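Local structure of geranyltranstransferase (Staphylococcus aureus, 1RTR) at the interface of chains A and B. The protein catalyses the chain elongation of allylic diphosphates with isopentenyl diphosphate to make farnesyl diphosphate, a precursor in isoprenoid biosynthesis. Residues are numbered along the deposited sequence; one frame, centred on the assembly and turned at random. Chains: chain A/B, geranyltranstransferase.

Contact 1: the interface of chains A and B. Residues chain A 81, 87, 154-155; chain B 106, 109-110, 113.
B:Leu110 is wedged between A:Met155 and A:Met87, with one methyl turned to each. Its CD1 lies 3.4 Å from A:Met155 CG, and the two side chains slide past each other in opposite directions. CD2 meets the thioether methyl of A:Met87, CE, at 3.8 Å. The leucine CG is anti to its own carbonyl carbon (chi1 -61°), which helps to direct the fork at chain A. A:Gln154 adds its CB, 4.0 Å from B:Leu110 CD1.

B:Trp106 meets both methionines at about a right angle, but at different points. Both methionine chains are bent at chi2 and chi3. A:Met155 brings its SD to CZ3 of the indole at 3.4 Å, with CE beside the same carbon. A:Met87 instead puts SD by CB of the tryptophan, at 3.8 Å.

At the other end, A:His81 and B:Asp113 approach from opposite directions. Their ring and carboxylate planes are 34° apart. The carboxylate sits beside the CD2-NE2 side of the ring. A:His81 NE2 and B:Asp113 OD2 are 3.2 Å apart, a long and poorly aimed hydrogen bond at best. B:Ile109 packs its CG2 against A:His81 CD2 at 3.6 Å.

A:His81 immediately precedes the first aspartate-rich motif and A:Met87 lies within it. This motif binds the allylic diphosphate through magnesium in this family. The patch is part of the homodimer interface typical of these synthases. It probably steadies that motif from the partner subunit.

Contact 2: the interface of chains A and B. Residues chain A 147, 151-152; chain B 21, 30-31, 34, 114.
A:His147 points ND1 at the carboxylate of B:Glu31 and donates a hydrogen bond to OE2 at 2.7 Å. The bond is nearly straight, 167° at the hydrogen. OE2 lies in the plane of the imidazole and accepts through its anti lone pair, away from the other oxygen. The two side chains cross at about a right angle, with ring and carboxylate planes 51° apart. The histidine CG sits between its backbone N and carbonyl carbon (chi1 70°), which swings the ring towards the glutamate.

Around this bond the contacts are apolar. B:Leu30 CD1 presses on A:His147 CB at 3.5 Å. B:Met34 SD lies by the same CB, and B:Ile21 CG2 faces CE1 on the far part of the ring. A:Val151 CG2 touches both B:Leu30 CD1, at 3.8 Å, and the methyl of B:Ala114. The loop before helix 150-159 here docks on partner helices 30-38 and 105-124 across the dimer.

Farther out, two waters tie the backbone of A:His147 to chain B. Water 2 joins its carbonyl O to B:Glu31 OE2, so this oxygen is held by both the ring and the water. That would help to fix the bent glutamate chain. Water 1 lies 2.8 Å from A:His147 N and 3.0 Å from the carbonyl O of B:Ala114.

Contact 3: the interface of chains A and B. Residues chain A 28, 30, 106-107, 110; chain B 155-156, 158-159.
B:Met155 runs into a pocket lined by A:Leu30, A:Trp106, A:Thr107 and A:Leu110. Each part of its chain has a different neighbour. CG packs on A:Leu30 CB at 3.4 Å. SD reaches CZ3 of A:Trp106. The terminal methyl CE fits between A:Leu110 CD1, at 3.3 Å, and the backbone CA of A:Thr107. Bends at chi2 and chi3 (119°) carry that methyl to the helix surface.

B:Met158 covers one face of the A:Trp106 indole, and the two side chains run past each other in opposite directions. Its CB stands 3.8 Å from the centroid of the six-membered ring, a CH-pi contact. Its methyl CE makes a second CH-pi contact, with the five-membered ring. On the opposite face lies A:Thr107 OG1 of the same chain, 3.3 Å above the plane and towards the rim. Contacts on both faces would limit rotation of the indole. Helix 150-159 thereby packs on helices 30-38 and 105-124 of the partner across the dimer interface.

The rim is formed by A:Thr28 and B:Gln159. A:Thr28 turns its methyl CG2 to the amide, 3.8 Å from B:Gln159 CD, and also borders B:Leu156. The glutamine chain is extended, with CG anti to the backbone N (chi1 -169°). This lays its amide nitrogen NE2 3.4 Å from A:Thr28 CA.

Contact 1: the interface of chains A and B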
ATOM      1  N   HIS A  81      -1.429   3.903 -11.987  1.00 53.20           N
ATOM      2  CA  HIS A  81       0.000   4.187 -12.068  1.00 54.16           C
ATOM      3  C   HIS A  81       0.587   3.780 -13.423  1.00 55.30           C
ATOM      4  O   HIS A  81       1.328   4.572 -14.015  1.00 55.18           O
ATOM      5  CB  HIS A  81       0.785   3.578 -10.904  1.00 53.33           C
ATOM      6  CG  HIS A  81       0.658   4.339  -9.619  1.00 53.48           C
ATOM      7  ND1 HIS A  81      -0.420   5.156  -9.332  1.00 52.47           N
ATOM      8  CD2 HIS A  81       1.463   4.385  -8.533  1.00 51.70           C
ATOM      9  CE1 HIS A  81      -0.264   5.678  -8.130  1.00 51.12           C
ATOM     10  NE2 HIS A  81       0.869   5.227  -7.625  1.00 51.34           N
ATOM     11  N   MET A  87       5.304   6.293 -17.485  1.00 68.76           N
ATOM     12  CA  MET A  87       5.241   4.843 -17.564  1.00 69.53           C
ATOM     13  C   MET A  87       4.680   4.445 -18.938  1.00 70.31           C
ATOM     14  O   MET A  87       5.277   4.778 -19.962  1.00 70.56           O
ATOM     15  CB  MET A  87       4.408   4.296 -16.392  1.00 69.18           C
ATOM     16  CG  MET A  87       4.842   2.924 -15.885  1.00 68.70           C
ATOM     17  SD  MET A  87       5.653   2.834 -14.269  1.00 64.14           S
ATOM     18  CE  MET A  87       4.357   3.390 -13.194  1.00 65.60           C
ATOM     19  N   GLN A 154       6.443  -4.933 -12.790  1.00 53.92           N
ATOM     20  CA  GLN A 154       6.336  -3.673 -13.516  1.00 54.88           C
ATOM     21  C   GLN A 154       7.717  -3.071 -13.703  1.00 54.82           C
ATOM     22  O   GLN A 154       7.991  -2.503 -14.747  1.00 54.84           O
ATOM     23  CB  GLN A 154       5.443  -2.668 -12.792  1.00 55.35           C
ATOM     24  CG  GLN A 154       4.082  -2.407 -13.441  1.00 57.58           C
ATOM     25  CD  GLN A 154       4.159  -1.932 -14.892  1.00 59.80           C
ATOM     26  OE1 GLN A 154       4.779  -0.909 -15.202  1.00 61.15           O
ATOM     27  NE2 GLN A 154       3.506  -2.666 -15.774  1.00 59.12           N
ATOM     28  N   MET A 155       8.579  -3.181 -12.692  1.00 55.02           N
ATOM     29  CA  MET A 155       9.949  -2.676 -12.819  1.00 55.15           C
ATOM     30  C   MET A 155      10.640  -3.426 -13.954  1.00 55.36           C
ATOM     31  O   MET A 155      11.112  -2.802 -14.905  1.00 55.24           O
ATOM     32  CB  MET A 155      10.743  -2.817 -11.520  1.00 54.76           C
ATOM     33  CG  MET A 155      10.728  -1.583 -10.623  1.00 54.36           C
ATOM     34  SD  MET A 155      11.546  -0.097 -11.239  1.00 51.65           S
ATOM     35  CE  MET A 155      13.269  -0.605 -11.307  1.00 51.10           C
TER
ATOM     36  N   TRP B 106       9.795   6.844 -13.344  1.00 55.43           N
ATOM     37  CA  TRP B 106       9.036   5.584 -13.238  1.00 55.31           C
ATOM     38  C   TRP B 106       9.553   4.673 -12.133  1.00 54.60           C
ATOM     39  O   TRP B 106       8.760   4.076 -11.402  1.00 54.80           O
ATOM     40  CB  TRP B 106       8.875   4.827 -14.578  1.00 55.91           C
ATOM     41  CG  TRP B 106      10.142   4.457 -15.318  1.00 57.81           C
ATOM     42  CD1 TRP B 106      10.741   5.168 -16.323  1.00 59.72           C
ATOM     43  CD2 TRP B 106      10.935   3.274 -15.147  1.00 59.26           C
ATOM     44  NE1 TRP B 106      11.867   4.517 -16.768  1.00 60.33           N
ATOM     45  CE2 TRP B 106      12.012   3.350 -16.066  1.00 59.88           C
ATOM     46  CE3 TRP B 106      10.860   2.161 -14.298  1.00 59.25           C
ATOM     47  CZ2 TRP B 106      12.997   2.363 -16.158  1.00 59.53           C
ATOM     48  CZ3 TRP B 106      11.838   1.182 -14.393  1.00 59.45           C
ATOM     49  CH2 TRP B 106      12.892   1.290 -15.318  1.00 60.28           C
ATOM     50  N   ILE B 109       8.458   6.241  -8.747  1.00 49.81           N
ATOM     51  CA  ILE B 109       7.064   5.901  -8.457  1.00 49.89           C
ATOM     52  C   ILE B 109       6.959   4.478  -7.897  1.00 49.68           C
ATOM     53  O   ILE B 109       6.278   4.249  -6.878  1.00 49.77           O
ATOM     54  CB  ILE B 109       6.178   6.047  -9.713  1.00 50.12           C
ATOM     55  CG1 ILE B 109       6.049   7.515 -10.116  1.00 50.12           C
ATOM     56  CG2 ILE B 109       4.810   5.411  -9.494  1.00 49.72           C
ATOM     57  CD1 ILE B 109       5.873   7.705 -11.607  1.00 50.81           C
ATOM     58  N   LEU B 110       7.637   3.532  -8.554  1.00 48.79           N
ATOM     59  CA  LEU B 110       7.555   2.133  -8.143  1.00 48.32           C
ATOM     60  C   LEU B 110       8.238   1.886  -6.790  1.00 48.37           C
ATOM     61  O   LEU B 110       7.762   1.069  -5.984  1.00 48.41           O
ATOM     62  CB  LEU B 110       8.081   1.187  -9.240  1.00 48.12           C
ATOM     63  CG  LEU B 110       7.378   1.186 -10.616  1.00 48.02           C
ATOM     64  CD1 LEU B 110       7.954   0.110 -11.507  1.00 47.24           C
ATOM     65  CD2 LEU B 110       5.854   1.047 -10.564  1.00 45.93           C
ATOM     66  N   ASP B 113       5.546   2.887  -4.267  1.00 47.32           N
ATOM     67  CA  ASP B 113       4.508   1.859  -4.169  1.00 46.82           C
ATOM     68  C   ASP B 113       5.021   0.647  -3.385  1.00 46.26           C
ATOM     69  O   ASP B 113       4.317   0.102  -2.505  1.00 46.16           O
ATOM     70  CB  ASP B 113       4.033   1.434  -5.560  1.00 46.85           C
ATOM     71  CG  ASP B 113       3.355   2.571  -6.329  1.00 48.82           C
ATOM     72  OD1 ASP B 113       3.221   2.459  -7.572  1.00 51.03           O
ATOM     73  OD2 ASP B 113       2.924   3.615  -5.794  1.00 49.28           O
TER

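Contact 2: the interface of chains A and B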
ATOM      1  N   HIS A 147       7.583  -5.608  -4.012  1.00 46.88           N
ATOM      2  CA  HIS A 147       8.771  -5.560  -4.849  1.00 47.04           C
ATOM      3  C   HIS A 147       9.129  -6.901  -5.484  1.00 47.12           C
ATOM      4  O   HIS A 147       9.702  -6.909  -6.560  1.00 47.55           O
ATOM      5  CB  HIS A 147       9.955  -4.919  -4.123  1.00 46.79           C
ATOM      6  CG  HIS A 147      10.521  -5.750  -3.019  1.00 47.07           C
ATOM      7  ND1 HIS A 147      11.813  -6.222  -3.038  1.00 47.55           N
ATOM      8  CD2 HIS A 147       9.984  -6.172  -1.852  1.00 47.38           C
ATOM      9  CE1 HIS A 147      12.047  -6.907  -1.933  1.00 48.09           C
ATOM     10  NE2 HIS A 147      10.951  -6.895  -1.199  1.00 47.97           N
ATOM     11  N   VAL A 151       4.639  -5.158  -8.222  1.00 47.94           N
ATOM     12  CA  VAL A 151       5.429  -3.981  -8.619  1.00 48.06           C
ATOM     13  C   VAL A 151       6.825  -4.320  -9.152  1.00 48.28           C
ATOM     14  O   VAL A 151       7.331  -3.608 -10.012  1.00 48.56           O
ATOM     15  CB  VAL A 151       5.399  -2.716  -7.647  1.00 47.89           C
ATOM     16  CG1 VAL A 151       4.501  -2.904  -6.490  1.00 47.22           C
ATOM     17  CG2 VAL A 151       6.811  -2.268  -7.222  1.00 47.28           C
ATOM     18  N   GLY A 152       7.419  -5.407  -8.664  1.00 48.98           N
ATOM     19  CA  GLY A 152       8.701  -5.889  -9.161  1.00 49.63           C
ATOM     20  C   GLY A 152       8.612  -6.279 -10.630  1.00 50.64           C
ATOM     21  O   GLY A 152       9.544  -6.055 -11.393  1.00 50.77           O
TER
ATOM     22  N   ILE B  21      15.474  -4.116   3.316  1.00 66.27           N
ATOM     23  CA  ILE B  21      15.109  -4.657   2.010  1.00 66.97           C
ATOM     24  C   ILE B  21      16.296  -5.430   1.432  1.00 67.65           C
ATOM     25  O   ILE B  21      17.383  -4.878   1.324  1.00 67.90           O
ATOM     26  CB  ILE B  21      14.684  -3.520   1.045  1.00 66.74           C
ATOM     27  CG1 ILE B  21      13.414  -2.833   1.538  1.00 66.78           C
ATOM     28  CG2 ILE B  21      14.439  -4.059  -0.348  1.00 66.33           C
ATOM     29  CD1 ILE B  21      13.456  -1.340   1.434  1.00 66.40           C
ATOM     30  N   LEU B  30      15.004  -1.489  -8.344  1.00 60.27           N
ATOM     31  CA  LEU B  30      13.928  -1.253  -7.377  1.00 59.43           C
ATOM     32  C   LEU B  30      14.440  -1.193  -5.951  1.00 59.10           C
ATOM     33  O   LEU B  30      14.186  -0.233  -5.237  1.00 58.71           O
ATOM     34  CB  LEU B  30      12.833  -2.323  -7.467  1.00 58.97           C
ATOM     35  CG  LEU B  30      11.348  -1.911  -7.458  1.00 58.31           C
ATOM     36  CD1 LEU B  30      10.492  -3.071  -7.021  1.00 57.13           C
ATOM     37  CD2 LEU B  30      10.992  -0.682  -6.648  1.00 56.21           C
ATOM     38  N   GLU B  31      15.178  -2.222  -5.556  1.00 59.00           N
ATOM     39  CA  GLU B  31      15.612  -2.362  -4.182  1.00 58.92           C
ATOM     40  C   GLU B  31      16.642  -1.285  -3.871  1.00 59.40           C
ATOM     41  O   GLU B  31      16.693  -0.764  -2.757  1.00 59.98           O
ATOM     42  CB  GLU B  31      16.166  -3.761  -3.943  1.00 58.68           C
ATOM     43  CG  GLU B  31      15.104  -4.857  -3.882  1.00 58.09           C
ATOM     44  CD  GLU B  31      14.502  -5.229  -5.239  1.00 57.64           C
ATOM     45  OE1 GLU B  31      15.202  -5.108  -6.277  1.00 55.71           O
ATOM     46  OE2 GLU B  31      13.313  -5.646  -5.269  1.00 57.03           O
ATOM     47  N   MET B  34      14.659   1.987  -3.512  1.00 55.29           N
ATOM     48  CA  MET B  34      13.971   1.921  -2.229  1.00 53.97           C
ATOM     49  C   MET B  34      14.947   2.284  -1.109  1.00 54.59           C
ATOM     50  O   MET B  34      14.646   3.134  -0.277  1.00 54.48           O
ATOM     51  CB  MET B  34      13.370   0.526  -1.985  1.00 53.18           C
ATOM     52  CG  MET B  34      12.123   0.194  -2.820  1.00 49.28           C
ATOM     53  SD  MET B  34      11.795  -1.587  -2.920  1.00 40.25           S
ATOM     54  CE  MET B  34      11.015  -1.871  -1.349  1.00 40.49           C
ATOM     55  N   ALA B 114       6.255   0.242  -3.687  1.00 45.20           N
ATOM     56  CA  ALA B 114       6.850  -0.937  -3.066  1.00 44.62           C
ATOM     57  C   ALA B 114       7.028  -0.719  -1.572  1.00 44.13           C
ATOM     58  O   ALA B 114       6.673  -1.595  -0.766  1.00 44.30           O
ATOM     59  CB  ALA B 114       8.189  -1.295  -3.736  1.00 44.78           C
TER
HETATM   60  O   HOH W   1       7.355  -4.464  -1.416  1.00 46.97           O
HETATM   61  O   HOH W   2      12.380  -6.949  -7.236  1.00 56.18           O

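Contact 3: the interface of chains A and B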
ATOM      1  N   THR A  28     -12.161  17.441  -1.723  1.00 74.79           N
ATOM      2  CA  THR A  28     -11.277  17.256  -2.877  1.00 73.67           C
ATOM      3  C   THR A  28     -11.860  16.209  -3.819  1.00 72.80           C
ATOM      4  O   THR A  28     -12.816  15.502  -3.481  1.00 72.47           O
ATOM      5  CB  THR A  28      -9.834  16.844  -2.469  1.00 73.72           C
ATOM      6  OG1 THR A  28      -9.867  15.625  -1.715  1.00 74.09           O
ATOM      7  CG2 THR A  28      -9.211  17.845  -1.512  1.00 73.71           C
ATOM      8  N   LEU A  30     -10.295  13.585  -4.759  1.00 68.67           N
ATOM      9  CA  LEU A  30      -9.597  12.324  -4.494  1.00 67.11           C
ATOM     10  C   LEU A  30     -10.511  11.117  -4.606  1.00 66.63           C
ATOM     11  O   LEU A  30     -10.211  10.171  -5.333  1.00 66.21           O
ATOM     12  CB  LEU A  30      -8.904  12.342  -3.127  1.00 66.75           C
ATOM     13  CG  LEU A  30      -8.028  11.144  -2.722  1.00 65.33           C
ATOM     14  CD1 LEU A  30      -6.883  10.899  -3.701  1.00 64.22           C
ATOM     15  CD2 LEU A  30      -7.483  11.346  -1.339  1.00 63.15           C
ATOM     16  N   TRP A 106      -1.038  14.525 -10.649  1.00 60.52           N
ATOM     17  CA  TRP A 106      -0.912  14.493  -9.186  1.00 59.94           C
ATOM     18  C   TRP A 106      -2.115  13.850  -8.498  1.00 59.13           C
ATOM     19  O   TRP A 106      -1.939  13.085  -7.540  1.00 58.91           O
ATOM     20  CB  TRP A 106      -0.524  15.860  -8.555  1.00 60.45           C
ATOM     21  CG  TRP A 106      -1.510  17.003  -8.731  1.00 62.01           C
ATOM     22  CD1 TRP A 106      -1.468  17.969  -9.692  1.00 63.37           C
ATOM     23  CD2 TRP A 106      -2.663  17.305  -7.919  1.00 63.22           C
ATOM     24  NE1 TRP A 106      -2.524  18.839  -9.548  1.00 64.99           N
ATOM     25  CE2 TRP A 106      -3.274  18.460  -8.466  1.00 64.45           C
ATOM     26  CE3 TRP A 106      -3.255  16.710  -6.794  1.00 63.22           C
ATOM     27  CZ2 TRP A 106      -4.443  19.032  -7.928  1.00 64.12           C
ATOM     28  CZ3 TRP A 106      -4.415  17.288  -6.251  1.00 63.61           C
ATOM     29  CH2 TRP A 106      -4.996  18.432  -6.824  1.00 63.52           C
ATOM     30  N   THR A 107      -3.323  14.125  -8.998  1.00 57.94           N
ATOM     31  CA  THR A 107      -4.517  13.491  -8.444  1.00 56.95           C
ATOM     32  C   THR A 107      -4.470  11.987  -8.667  1.00 56.33           C
ATOM     33  O   THR A 107      -4.804  11.220  -7.765  1.00 56.51           O
ATOM     34  CB  THR A 107      -5.805  14.077  -9.042  1.00 57.11           C
ATOM     35  OG1 THR A 107      -5.856  15.485  -8.781  1.00 58.06           O
ATOM     36  CG2 THR A 107      -7.036  13.539  -8.316  1.00 56.26           C
ATOM     37  N   LEU A 110      -1.936  10.086  -6.384  1.00 51.70           N
ATOM     38  CA  LEU A 110      -2.500  10.007  -5.046  1.00 50.96           C
ATOM     39  C   LEU A 110      -3.767   9.150  -5.000  1.00 50.56           C
ATOM     40  O   LEU A 110      -4.029   8.475  -4.000  1.00 50.90           O
ATOM     41  CB  LEU A 110      -2.730  11.416  -4.472  1.00 51.26           C
ATOM     42  CG  LEU A 110      -1.482  12.315  -4.294  1.00 51.28           C
ATOM     43  CD1 LEU A 110      -1.850  13.737  -3.978  1.00 51.11           C
ATOM     44  CD2 LEU A 110      -0.500  11.797  -3.228  1.00 52.09           C
TER
ATOM     45  N   MET B 155      -3.673  15.777  -0.976  1.00 58.19           N
ATOM     46  CA  MET B 155      -4.671  16.271  -1.925  1.00 58.97           C
ATOM     47  C   MET B 155      -4.962  17.731  -1.599  1.00 59.58           C
ATOM     48  O   MET B 155      -4.768  18.612  -2.446  1.00 59.48           O
ATOM     49  CB  MET B 155      -5.979  15.480  -1.831  1.00 58.59           C
ATOM     50  CG  MET B 155      -6.224  14.469  -2.920  1.00 59.16           C
ATOM     51  SD  MET B 155      -6.239  15.010  -4.652  1.00 58.48           S
ATOM     52  CE  MET B 155      -4.946  14.048  -5.168  1.00 59.06           C
ATOM     53  N   LEU B 156      -5.405  17.968  -0.359  1.00 60.42           N
ATOM     54  CA  LEU B 156      -5.756  19.303   0.120  1.00 61.21           C
ATOM     55  C   LEU B 156      -4.617  20.273  -0.096  1.00 61.64           C
ATOM     56  O   LEU B 156      -4.823  21.357  -0.620  1.00 61.66           O
ATOM     57  CB  LEU B 156      -6.152  19.282   1.598  1.00 61.15           C
ATOM     58  CG  LEU B 156      -7.474  19.961   1.984  1.00 61.63           C
ATOM     59  CD1 LEU B 156      -7.476  20.374   3.457  1.00 60.92           C
ATOM     60  CD2 LEU B 156      -7.796  21.146   1.089  1.00 61.11           C
ATOM     61  N   MET B 158      -2.003  20.111  -2.261  1.00 65.86           N
ATOM     62  CA  MET B 158      -1.796  20.338  -3.695  1.00 66.70           C
ATOM     63  C   MET B 158      -2.907  21.200  -4.289  1.00 67.75           C
ATOM     64  O   MET B 158      -2.640  22.083  -5.101  1.00 68.10           O
ATOM     65  CB  MET B 158      -1.711  19.013  -4.467  1.00 66.38           C
ATOM     66  CG  MET B 158      -0.415  18.232  -4.304  1.00 65.82           C
ATOM     67  SD  MET B 158       1.057  19.000  -4.996  1.00 63.75           S
ATOM     68  CE  MET B 158       0.487  19.398  -6.688  1.00 66.29           C
ATOM     69  N   GLN B 159      -4.148  20.937  -3.886  1.00 69.06           N
ATOM     70  CA  GLN B 159      -5.314  21.702  -4.342  1.00 70.51           C
ATOM     71  C   GLN B 159      -5.224  23.177  -3.944  1.00 71.55           C
ATOM     72  O   GLN B 159      -5.852  24.031  -4.559  1.00 71.93           O
ATOM     73  CB  GLN B 159      -6.588  21.094  -3.749  1.00 70.37           C
ATOM     74  CG  GLN B 159      -7.888  21.599  -4.331  1.00 71.19           C
ATOM     75  CD  GLN B 159      -9.086  20.856  -3.763  1.00 72.99           C
ATOM     76  OE1 GLN B 159      -9.664  21.274  -2.755  1.00 72.93           O
ATOM     77  NE2 GLN B 159      -9.451  19.739  -4.399  1.00 73.62           N
TER

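Contacts 1 and 2 are neighbours, with the centres of their C-alpha atoms about 10 Å apart. Contact 3 lies about 19 Å from contact 1 and 25 Å from contact 2, measured in the same way. All three draw on helix 105-124 of one chain and helix 150-159 of the other. Helix 30-38 serves contacts 2 and 3. Trp106, Leu110 and Met155 occur in both contacts 1 and 3 with the chains exchanged, as expected of a two-fold dimer, though the Met155 methyl is turned differently in the two copies. The same helices therefore seal the dimer twice, and contact 1 joins this seam to the catalytic motif.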